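Local structure of 3-hydroxyisobutyrate dehydrogenase family protein (Geobacter sulfurreducens, 3PDU) at residues E53-A56 / I60-A63; G113-E118 / F144-P149; E187-G192 / Q221-G226; V205-A210 / M215-G220. The protein probably reduces succinic semialdehyde to gamma-hydroxybutyrate, as a beta-hydroxyacid dehydrogenase that binds NADP. All blocks are in the same frame, centred on the assembly; numbering follows the deposited sequence.

Interaction 1: residues E53-A56 / I60-A63; sequences EVCA and ITIA
No ring, amide or carboxylate takes part where Val54 and Cys55 of the helix meet Thr61 of the strand, so there are no faces or edges to match; branched tips and a sulfur do the work. Thr61 sends both of its branches at the helix. Its CG2 stands opposite the backbone N (CB-CG2 anti to CA-N), while OG1 turns back beside that nitrogen, and the fork so made receives one methyl of Val54. That methyl, CG1, lies 3.4 Å from Thr61 OG1 and 3.8 Å from Thr61 CG2, the two side chains meeting at a slant. Cys55 comes in alongside: with chi1 at -68° its sulfur swings beside its own backbone N, and Cys55 SG rests 3.9 Å from Thr61 OG1 and 4.0 Å from Thr61 CG2. None of these pairs is a hydrogen bond; across this contact the hydroxyl meets a methyl and a thiol by van der Waals packing. The setting is the NAD-binding Rossmann-type domain, in which helix 51-57 is the connection of a beta-alpha-beta crossover that leaves edge strand 46-47, passes strands 27-30 and 4-7, and enters strand 60-63. Thr61 and Cys55 approach to 6.2 Å between their CA atoms, the nearest backbone pair here. Within the sheet, strand 60-63 lies between strands 4-7 and 90-93, and Leu7 and Tyr91 from those neighbours flank Thr61. Leu7 reaches Val54 too, and the carbonyl O of Cys55 accepts a hydrogen bond from Arg89 NE, which ties the helix to the approach to strand 90-93.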
loop_
_atom_site.group_PDB
_atom_site.type_symbol
_atom_site.label_atom_id
_atom_site.label_comp_id
_atom_site.label_asym_id
_atom_site.label_seq_id
_atom_site.Cartn_x
_atom_site.Cartn_y
_atom_site.Cartn_z
ATOM N N GLU A 53 -27.488 31.753 19.119
ATOM C CA GLU A 53 -28.893 32.148 19.075
ATOM C C GLU A 53 -29.807 30.939 18.931
ATOM O O GLU A 53 -30.859 30.861 19.567
ATOM C CB GLU A 53 -29.159 33.150 17.945
ATOM C CG GLU A 53 -30.613 33.621 17.897
ATOM C CD GLU A 53 -30.982 34.338 16.605
ATOM O OE1 GLU A 53 -30.094 34.954 15.983
ATOM O OE2 GLU A 53 -32.172 34.285 16.216
ATOM N N VAL A 54 -29.407 29.986 18.099
ATOM C CA VAL A 54 -30.221 28.791 17.911
ATOM C C VAL A 54 -30.317 27.985 19.214
ATOM O O VAL A 54 -31.406 27.581 19.634
ATOM C CB VAL A 54 -29.655 27.908 16.795
ATOM C CG1 VAL A 54 -30.448 26.593 16.696
ATOM C CG2 VAL A 54 -29.671 28.657 15.448
ATOM N N CYS A 55 -29.176 27.750 19.854
ATOM C CA CYS A 55 -29.136 26.849 21.015
ATOM C C CYS A 55 -29.744 27.467 22.278
ATOM O O CYS A 55 -30.158 26.755 23.194
ATOM C CB CYS A 55 -27.709 26.370 21.276
ATOM S SG CYS A 55 -27.080 25.276 19.973
ATOM N N ALA A 56 -29.799 28.790 22.320
ATOM C CA ALA A 56 -30.473 29.487 23.409
ATOM C C ALA A 56 -31.992 29.368 23.262
ATOM O O ALA A 56 -32.717 29.358 24.246
ATOM C CB ALA A 56 -30.054 30.961 23.434
ATOM N N ILE A 60 -34.137 21.410 21.009
ATOM C CA ILE A 60 -33.220 20.421 20.461
ATOM C C ILE A 60 -32.607 20.978 19.195
ATOM O O ILE A 60 -33.324 21.324 18.249
ATOM C CB ILE A 60 -33.937 19.093 20.115
ATOM C CG1 ILE A 60 -34.585 18.475 21.364
ATOM C CG2 ILE A 60 -32.967 18.112 19.452
ATOM C CD1 ILE A 60 -35.278 17.148 21.086
ATOM N N THR A 61 -31.286 21.084 19.183
ATOM C CA THR A 61 -30.585 21.580 18.011
ATOM C C THR A 61 -29.724 20.485 17.419
ATOM O O THR A 61 -28.953 19.825 18.124
ATOM C CB THR A 61 -29.694 22.779 18.350
ATOM O OG1 THR A 61 -30.519 23.867 18.787
ATOM C CG2 THR A 61 -28.870 23.204 17.116
ATOM N N ILE A 62 -29.876 20.298 16.116
ATOM C CA ILE A 62 -29.115 19.309 15.365
ATOM C C ILE A 62 -28.046 20.017 14.533
ATOM O O ILE A 62 -28.283 21.123 14.029
ATOM C CB ILE A 62 -30.057 18.550 14.430
ATOM C CG1 ILE A 62 -31.019 17.677 15.243
ATOM C CG2 ILE A 62 -29.286 17.708 13.431
ATOM C CD1 ILE A 62 -32.083 16.994 14.374
ATOM N N ALA A 63 -26.870 19.404 14.412
ATOM C CA ALA A 63 -25.810 19.954 13.566
ATOM C C ALA A 63 -25.368 18.939 12.504
ATOM O O ALA A 63 -25.293 17.742 12.757
ATOM C CB ALA A 63 -24.611 20.403 14.421
#

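Interaction 2: residues G113-E118 / F144-P149; sequences GGRFLE and FTDAGP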
loop_
_atom_site.group_PDB
_atom_site.type_symbol
_atom_site.label_atom_id
_atom_site.label_comp_id
_atom_site.label_asym_id
_atom_site.label_seq_id
_atom_site.Cartn_x
_atom_site.Cartn_y
_atom_site.Cartn_z
ATOM N N GLY A 113 -24.709 22.596 31.134
ATOM C CA GLY A 113 -26.055 22.219 31.517
ATOM C C GLY A 113 -26.941 21.782 30.364
ATOM O O GLY A 113 -28.157 21.709 30.511
ATOM N N GLY A 114 -26.337 21.489 29.213
ATOM C CA GLY A 114 -27.084 20.995 28.072
ATOM C C GLY A 114 -27.055 19.479 28.061
ATOM O O GLY A 114 -26.369 18.874 28.877
ATOM N N ARG A 115 -27.827 18.859 27.173
ATOM C CA ARG A 115 -27.687 17.421 26.940
ATOM C C ARG A 115 -27.078 17.198 25.569
ATOM O O ARG A 115 -27.377 17.950 24.635
ATOM C CB ARG A 115 -29.045 16.715 27.042
ATOM C CG ARG A 115 -29.695 16.809 28.425
ATOM C CD ARG A 115 -31.076 16.166 28.430
ATOM N NE ARG A 115 -32.023 16.908 27.602
ATOM C CZ ARG A 115 -33.133 16.390 27.086
ATOM N NH1 ARG A 115 -33.435 15.118 27.300
ATOM N NH2 ARG A 115 -33.943 17.144 26.346
ATOM N N PHE A 116 -26.224 16.180 25.454
ATOM C CA PHE A 116 -25.516 15.901 24.208
ATOM C C PHE A 116 -25.738 14.476 23.714
ATOM O O PHE A 116 -25.714 13.504 24.483
ATOM C CB PHE A 116 -24.002 16.152 24.319
ATOM C CG PHE A 116 -23.254 15.843 23.040
ATOM C CD1 PHE A 116 -23.308 16.721 21.963
ATOM C CD2 PHE A 116 -22.528 14.663 22.903
ATOM C CE1 PHE A 116 -22.643 16.436 20.773
ATOM C CE2 PHE A 116 -21.849 14.378 21.726
ATOM C CZ PHE A 116 -21.912 15.262 20.657
ATOM N N LEU A 117 -25.940 14.368 22.412
ATOM C CA LEU A 117 -26.019 13.079 21.742
ATOM C C LEU A 117 -25.270 13.199 20.432
ATOM O O LEU A 117 -25.439 14.189 19.718
ATOM C CB LEU A 117 -27.492 12.764 21.446
ATOM C CG LEU A 117 -27.838 11.397 20.867
ATOM C CD1 LEU A 117 -27.733 10.341 21.961
ATOM C CD2 LEU A 117 -29.257 11.428 20.293
ATOM N N GLU A 118 -24.431 12.220 20.102
ATOM C CA GLU A 118 -23.850 12.198 18.764
ATOM C C GLU A 118 -24.750 11.287 17.949
ATOM O O GLU A 118 -25.296 10.321 18.479
ATOM C CB GLU A 118 -22.400 11.689 18.782
ATOM C CG GLU A 118 -22.245 10.210 19.155
ATOM C CD GLU A 118 -20.805 9.717 19.061
ATOM O OE1 GLU A 118 -19.924 10.501 18.646
ATOM O OE2 GLU A 118 -20.550 8.543 19.410
ATOM N N PHE A 144 -32.024 11.088 23.261
ATOM C CA PHE A 144 -32.350 10.127 22.207
ATOM C C PHE A 144 -33.874 9.918 22.153
ATOM O O PHE A 144 -34.491 9.952 21.087
ATOM C CB PHE A 144 -31.616 8.801 22.480
ATOM C CG PHE A 144 -31.880 7.730 21.460
ATOM C CD1 PHE A 144 -31.206 7.726 20.246
ATOM C CD2 PHE A 144 -32.801 6.723 21.716
ATOM C CE1 PHE A 144 -31.441 6.725 19.301
ATOM C CE2 PHE A 144 -33.049 5.727 20.774
ATOM C CZ PHE A 144 -32.369 5.730 19.568
ATOM N N THR A 145 -34.480 9.715 23.314
ATOM C CA THR A 145 -35.916 9.486 23.402
ATOM C C THR A 145 -36.709 10.712 22.931
ATOM O O THR A 145 -37.623 10.586 22.109
ATOM C CB THR A 145 -36.329 9.101 24.845
ATOM O OG1 THR A 145 -35.748 7.834 25.171
ATOM C CG2 THR A 145 -37.843 8.992 24.962
ATOM N N ASP A 146 -36.348 11.885 23.449
ATOM C CA ASP A 146 -37.015 13.150 23.112
ATOM C C ASP A 146 -36.984 13.467 21.620
ATOM O O ASP A 146 -37.895 14.118 21.092
ATOM C CB ASP A 146 -36.377 14.323 23.882
ATOM C CG ASP A 146 -36.776 14.350 25.354
ATOM O OD1 ASP A 146 -37.707 13.608 25.741
ATOM O OD2 ASP A 146 -36.164 15.124 26.125
ATOM N N ALA A 147 -35.925 13.036 20.941
ATOM C CA ALA A 147 -35.761 13.356 19.521
ATOM C C ALA A 147 -36.434 12.324 18.609
ATOM O O ALA A 147 -36.338 12.413 17.383
ATOM C CB ALA A 147 -34.270 13.475 19.174
ATOM N N GLY A 148 -37.112 11.346 19.202
ATOM C CA GLY A 148 -37.723 10.272 18.431
ATOM C C GLY A 148 -38.550 10.734 17.242
ATOM O O GLY A 148 -38.379 10.234 16.123
ATOM N N PRO A 149 -39.478 11.670 17.474
ATOM C CA PRO A 149 -40.300 12.112 16.340
ATOM C C PRO A 149 -39.468 12.761 15.227
ATOM O O PRO A 149 -39.742 12.567 14.034
ATOM C CB PRO A 149 -41.279 13.108 16.987
ATOM C CG PRO A 149 -41.437 12.600 18.399
ATOM C CD PRO A 149 -40.036 12.106 18.770
#
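Arg115 reaches over to Asp146 and closes the end of its guanidinium on a single carboxylate oxygen. Both terminal nitrogens take part: Arg115 NH1 and Arg115 NH2 each stand 3.0 Å from Asp146 OD2, which lies close to the guanidinium plane. The carboxylate, in contrast, is turned 69° away from that plane, and the two donors meet the oxygen differently. Toward Arg115 NH2, Asp146 OD2 turns its anti lone pair, the one away from the other carboxylate oxygen, whereas Arg115 NH1 comes from above the carboxylate plane, 43° out of it. A bend at chi3 (-67°) steers the arginine's end to this position. The salt bridge is only part of what fixes the group, since NH1 also bonds to Ser142 OG and NE to the carbonyl O of Gly88; the guanidinium is thus held at all three nitrogens. Deeper in, Leu117 makes the apolar half of the contact. Its CD2 methyl lies 3.9 Å from Phe144 CA and 4.2 Å from Phe144 CB, and stands at the edge of the Phe144 ring, near its plane. The ring itself goes on to an edge-to-face contact with His160. Strand 115-122 runs parallel to strand 90-93 on one flank and antiparallel to strand 133-139 on the other, and helix 141-146 packs on it through Leu143, which touches both Arg115 and Leu117, while Ala147 just beyond leans on Ile92 of strand 90-93.

Interaction 3: residues E187-G192 / Q221-G226; sequences EGMALG and QMLLSG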
loop_
_atom_site.group_PDB
_atom_site.type_symbol
_atom_site.label_atom_id
_atom_site.label_comp_id
_atom_site.label_asym_id
_atom_site.label_seq_id
_atom_site.Cartn_x
_atom_site.Cartn_y
_atom_site.Cartn_z
ATOM N N GLU A 187 -10.723 0.187 -9.269
ATOM C CA GLU A 187 -9.580 -0.533 -9.809
ATOM C C GLU A 187 -10.065 -1.653 -10.727
ATOM O O GLU A 187 -9.463 -1.925 -11.755
ATOM C CB GLU A 187 -8.672 -1.085 -8.684
ATOM C CG GLU A 187 -7.759 -0.022 -8.104
ATOM C CD GLU A 187 -6.765 -0.531 -7.068
ATOM O OE1 GLU A 187 -6.048 0.329 -6.475
ATOM O OE2 GLU A 187 -6.691 -1.770 -6.854
ATOM N N GLY A 188 -11.162 -2.299 -10.351
ATOM C CA GLY A 188 -11.703 -3.376 -11.160
ATOM C C GLY A 188 -12.157 -2.863 -12.511
ATOM O O GLY A 188 -11.858 -3.443 -13.561
ATOM N N MET A 189 -12.866 -1.748 -12.498
ATOM C CA MET A 189 -13.376 -1.188 -13.742
ATOM C C MET A 189 -12.232 -0.661 -14.608
ATOM O O MET A 189 -12.250 -0.801 -15.839
ATOM C CB MET A 189 -14.416 -0.097 -13.451
ATOM C CG MET A 189 -14.969 0.576 -14.704
ATOM S SD MET A 189 -16.098 -0.504 -15.634
ATOM C CE MET A 189 -17.513 -0.540 -14.529
ATOM N N ALA A 190 -11.222 -0.077 -13.972
ATOM C CA ALA A 190 -10.064 0.428 -14.708
ATOM C C ALA A 190 -9.310 -0.714 -15.398
ATOM O O ALA A 190 -8.981 -0.627 -16.579
ATOM C CB ALA A 190 -9.129 1.223 -13.777
ATOM N N LEU A 191 -9.049 -1.790 -14.658
ATOM C CA LEU A 191 -8.371 -2.950 -15.214
ATOM C C LEU A 191 -9.232 -3.552 -16.323
ATOM O O LEU A 191 -8.728 -3.905 -17.381
ATOM C CB LEU A 191 -8.097 -3.993 -14.121
ATOM C CG LEU A 191 -7.436 -5.312 -14.546
ATOM C CD1 LEU A 191 -6.073 -5.070 -15.186
ATOM C CD2 LEU A 191 -7.296 -6.248 -13.329
ATOM N N GLY A 192 -10.530 -3.660 -16.064
ATOM C CA GLY A 192 -11.485 -4.180 -17.031
ATOM C C GLY A 192 -11.445 -3.466 -18.370
ATOM O O GLY A 192 -11.352 -4.110 -19.422
ATOM N N GLN A 221 -22.637 3.108 -12.728
ATOM C CA GLN A 221 -23.140 3.924 -13.825
ATOM C C GLN A 221 -22.366 5.235 -13.966
ATOM O O GLN A 221 -22.194 5.730 -15.076
ATOM C CB GLN A 221 -24.641 4.183 -13.682
ATOM C CG GLN A 221 -25.491 2.933 -13.931
ATOM C CD GLN A 221 -25.232 2.304 -15.301
ATOM O OE1 GLN A 221 -25.243 2.990 -16.331
ATOM N NE2 GLN A 221 -24.996 0.989 -15.314
ATOM N N MET A 222 -21.909 5.799 -12.852
ATOM C CA MET A 222 -21.044 6.975 -12.921
ATOM C C MET A 222 -19.744 6.630 -13.631
ATOM O O MET A 222 -19.227 7.418 -14.431
ATOM C CB MET A 222 -20.701 7.487 -11.523
ATOM C CG MET A 222 -21.831 8.150 -10.801
ATOM S SD MET A 222 -21.229 8.819 -9.239
ATOM C CE MET A 222 -22.775 9.339 -8.498
ATOM N N LEU A 223 -19.201 5.458 -13.323
ATOM C CA LEU A 223 -17.934 5.049 -13.926
ATOM C C LEU A 223 -18.097 4.900 -15.435
ATOM O O LEU A 223 -17.198 5.245 -16.201
ATOM C CB LEU A 223 -17.437 3.734 -13.323
ATOM C CG LEU A 223 -17.276 3.672 -11.804
ATOM C CD1 LEU A 223 -16.467 2.435 -11.400
ATOM C CD2 LEU A 223 -16.609 4.922 -11.280
ATOM N N LEU A 224 -19.244 4.384 -15.866
ATOM C CA LEU A 224 -19.483 4.213 -17.295
ATOM C C LEU A 224 -19.682 5.555 -17.996
ATOM O O LEU A 224 -19.195 5.763 -19.110
ATOM C CB LEU A 224 -20.692 3.307 -17.544
ATOM C CG LEU A 224 -20.595 1.877 -17.004
ATOM C CD1 LEU A 224 -21.798 1.052 -17.449
ATOM C CD2 LEU A 224 -19.309 1.232 -17.479
ATOM N N SER A 225 -20.387 6.466 -17.337
ATOM C CA SER A 225 -20.727 7.746 -17.958
ATOM C C SER A 225 -19.572 8.745 -17.890
ATOM O O SER A 225 -19.482 9.657 -18.713
ATOM C CB SER A 225 -21.978 8.349 -17.306
ATOM O OG SER A 225 -21.692 8.810 -15.994
ATOM N N GLY A 226 -18.688 8.565 -16.915
ATOM C CA GLY A 226 -17.625 9.521 -16.656
ATOM C C GLY A 226 -18.141 10.799 -16.009
ATOM O O GLY A 226 -17.459 11.822 -15.997
#
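Between helix 166-194 and helix 214-225 the backbones come nearest at Met189 and Leu223, whose CA atoms are 7.7 Å apart. Met189 supplies the whole of one side, meeting a different leucine with each half of its chain. Near the backbone, Met189 CB sits 3.9 Å from Leu223 CD1, with CG of the same methionine just behind. The chain then curls, bent at chi2 (73°) and again at chi3 (71°), while still heading for the partner helix, and the thioether arrives at the next residue there. Met189 CE is 3.9 Å from Leu224 CD2, and Met189 SD is 4.1 Å from the same methyl; these two side chains cross at about a right angle. The contact belongs to the all-helical C-terminal part of the beta-hydroxyacid dehydrogenase fold, in which the long helix 166-194 is packed here by helices 199-208, 214-225 and 282-285. Phe282 of helix 282-285 touches both Met189 and Leu223, and Leu203 of helix 199-208 touches both Met189 and Leu224. On another side of the long helix, the Glu187 carboxylate accepts hydrogen bonds from the backbone N atoms of Gly257 and Ala258 of the second subunit.

Interaction 4: residues V205-A210 / M215-G220; sequences VLDAGA and MFKGKG
Leu206 and Phe216 form the inner half of this contact, Asp207 and Lys217 the outer. Leu206 CD1 approaches Phe216 CD2 to 4.3 Å, meeting the ring obliquely. One residue further along each segment, Lys217 NZ makes a salt bridge to Asp207 OD2, and at 3.3 Å the hydrogen bond within it is weak. The lysine presents more than its nitrogen: Lys217 CE lies 3.6 Å from Asp207 OD2 and 3.8 Å from Asp207 OD1, so the methylene stands against the carboxylate beside the ammonium group. A single bend, at chi3 (-67°), in an otherwise extended chain brings NZ round to the acid, while the Asp207 carboxylate is carried opposite its backbone N (chi1 -158°). Behind these groups, the short connection between helices 199-208 and 214-225 lies against the contact. Asn213 OD1 accepts a hydrogen bond from Phe216 N, and Met211 and Ala212 of that connection touch Leu206 and Asp207. Farther out, Phe216 is backed by Met181 and Leu185 of helix 166-194, and Ile177 and Met181 of the second subunit pack on Leu206 and Phe216 respectively. The contact therefore pairs a buried apolar touch, continuous with the subunit interface, with a loose ion pair toward solvent, whose long bond suggests that water could compete for both charges.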
loop_
_atom_site.group_PDB
_atom_site.type_symbol
_atom_site.label_atom_id
_atom_site.label_comp_id
_atom_site.label_asym_id
_atom_site.label_seq_id
_atom_site.Cartn_x
_atom_site.Cartn_y
_atom_site.Cartn_z
ATOM N N VAL A 205 -22.294 -8.865 -14.279
ATOM C CA VAL A 205 -21.735 -10.044 -13.616
ATOM C C VAL A 205 -21.659 -9.840 -12.099
ATOM O O VAL A 205 -22.023 -10.732 -11.324
ATOM C CB VAL A 205 -20.360 -10.426 -14.195
ATOM C CG1 VAL A 205 -19.682 -11.492 -13.336
ATOM C CG2 VAL A 205 -20.529 -10.913 -15.635
ATOM N N LEU A 206 -21.214 -8.663 -11.668
ATOM C CA LEU A 206 -21.182 -8.355 -10.238
ATOM C C LEU A 206 -22.578 -8.384 -9.619
ATOM O O LEU A 206 -22.760 -8.867 -8.498
ATOM C CB LEU A 206 -20.539 -6.989 -9.991
ATOM C CG LEU A 206 -19.044 -6.908 -10.287
ATOM C CD1 LEU A 206 -18.560 -5.455 -10.252
ATOM C CD2 LEU A 206 -18.287 -7.773 -9.298
ATOM N N ASP A 207 -23.569 -7.875 -10.347
ATOM C CA ASP A 207 -24.926 -7.791 -9.806
ATOM C C ASP A 207 -25.637 -9.148 -9.739
ATOM O O ASP A 207 -26.680 -9.265 -9.115
ATOM C CB ASP A 207 -25.784 -6.796 -10.596
ATOM C CG ASP A 207 -26.967 -6.280 -9.785
ATOM O OD1 ASP A 207 -26.749 -5.802 -8.644
ATOM O OD2 ASP A 207 -28.110 -6.368 -10.277
ATOM N N ALA A 208 -25.071 -10.168 -10.376
ATOM C CA ALA A 208 -25.694 -11.493 -10.393
ATOM C C ALA A 208 -25.088 -12.435 -9.355
ATOM O O ALA A 208 -25.578 -13.547 -9.157
ATOM C CB ALA A 208 -25.592 -12.112 -11.794
ATOM N N GLY A 209 -24.021 -11.993 -8.697
ATOM C CA GLY A 209 -23.281 -12.852 -7.788
ATOM C C GLY A 209 -23.307 -12.384 -6.343
ATOM O O GLY A 209 -24.098 -11.511 -5.975
ATOM N N ALA A 210 -22.426 -12.953 -5.527
ATOM C CA ALA A 210 -22.483 -12.751 -4.081
ATOM C C ALA A 210 -22.071 -11.351 -3.621
ATOM O O ALA A 210 -22.330 -10.983 -2.477
ATOM C CB ALA A 210 -21.646 -13.809 -3.363
ATOM N N MET A 215 -24.682 0.070 -3.990
ATOM C CA MET A 215 -23.612 1.037 -4.243
ATOM C C MET A 215 -22.875 0.731 -5.548
ATOM O O MET A 215 -22.596 1.636 -6.330
ATOM C CB MET A 215 -22.631 1.110 -3.068
ATOM C CG MET A 215 -21.416 2.013 -3.318
ATOM S SD MET A 215 -20.224 1.895 -1.964
ATOM C CE MET A 215 -18.654 2.077 -2.815
ATOM N N PHE A 216 -22.563 -0.540 -5.786
ATOM C CA PHE A 216 -21.927 -0.930 -7.049
ATOM C C PHE A 216 -22.826 -0.605 -8.238
ATOM O O PHE A 216 -22.360 -0.134 -9.270
ATOM C CB PHE A 216 -21.615 -2.423 -7.069
ATOM C CG PHE A 216 -20.353 -2.793 -6.353
ATOM C CD1 PHE A 216 -19.664 -1.853 -5.612
ATOM C CD2 PHE A 216 -19.868 -4.089 -6.412
ATOM C CE1 PHE A 216 -18.500 -2.194 -4.933
ATOM C CE2 PHE A 216 -18.714 -4.445 -5.746
ATOM C CZ PHE A 216 -18.021 -3.493 -5.000
ATOM N N LYS A 217 -24.119 -0.870 -8.099
ATOM C CA LYS A 217 -25.049 -0.586 -9.195
ATOM C C LYS A 217 -25.080 0.905 -9.544
ATOM O O LYS A 217 -24.976 1.283 -10.714
ATOM C CB LYS A 217 -26.451 -1.104 -8.845
ATOM C CG LYS A 217 -27.545 -0.609 -9.775
ATOM C CD LYS A 217 -28.835 -1.412 -9.592
ATOM C CE LYS A 217 -28.656 -2.853 -10.055
ATOM N NZ LYS A 217 -29.895 -3.667 -9.889
ATOM N N GLY A 218 -25.208 1.750 -8.526
ATOM C CA GLY A 218 -25.288 3.187 -8.731
ATOM C C GLY A 218 -23.968 3.839 -9.121
ATOM O O GLY A 218 -23.903 4.607 -10.087
ATOM N N LYS A 219 -22.906 3.546 -8.382
ATOM C CA LYS A 219 -21.606 4.147 -8.698
ATOM C C LYS A 219 -21.075 3.610 -10.026
ATOM O O LYS A 219 -20.374 4.319 -10.752
ATOM C CB LYS A 219 -20.584 3.916 -7.573
ATOM C CG LYS A 219 -21.021 4.429 -6.186
ATOM C CD LYS A 219 -21.487 5.908 -6.227
ATOM C CE LYS A 219 -21.801 6.429 -4.807
ATOM N NZ LYS A 219 -22.281 7.855 -4.842
ATOM N N GLY A 220 -21.402 2.356 -10.336
ATOM C CA GLY A 220 -20.980 1.759 -11.592
ATOM C C GLY A 220 -21.423 2.576 -12.793
ATOM O O GLY A 220 -20.687 2.732 -13.773
#

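In the fold
The four contacts fall into two pairs on opposite sides of the chain's centre. Interactions 1 and 2 share the Rossmann-type sheet, have centres 12 Å apart, and touch through Ile60, whose CD1 lies 4.0 Å from Asp146 O. Interactions 3 and 4 also have centres 12 Å apart but are joined by continuity: Gly220 runs straight into Gln221 along helix 214-225, interaction 4 is nested in the loop that interaction 3 closes, and both border the second subunit. Between the pairs the centres are about 38 to 43 Å apart, without touching. The bound NADP lies about 12 Å from the side chain of Val54, so interaction 1 is packing at a distance from the cofactor, inside the domain that binds it.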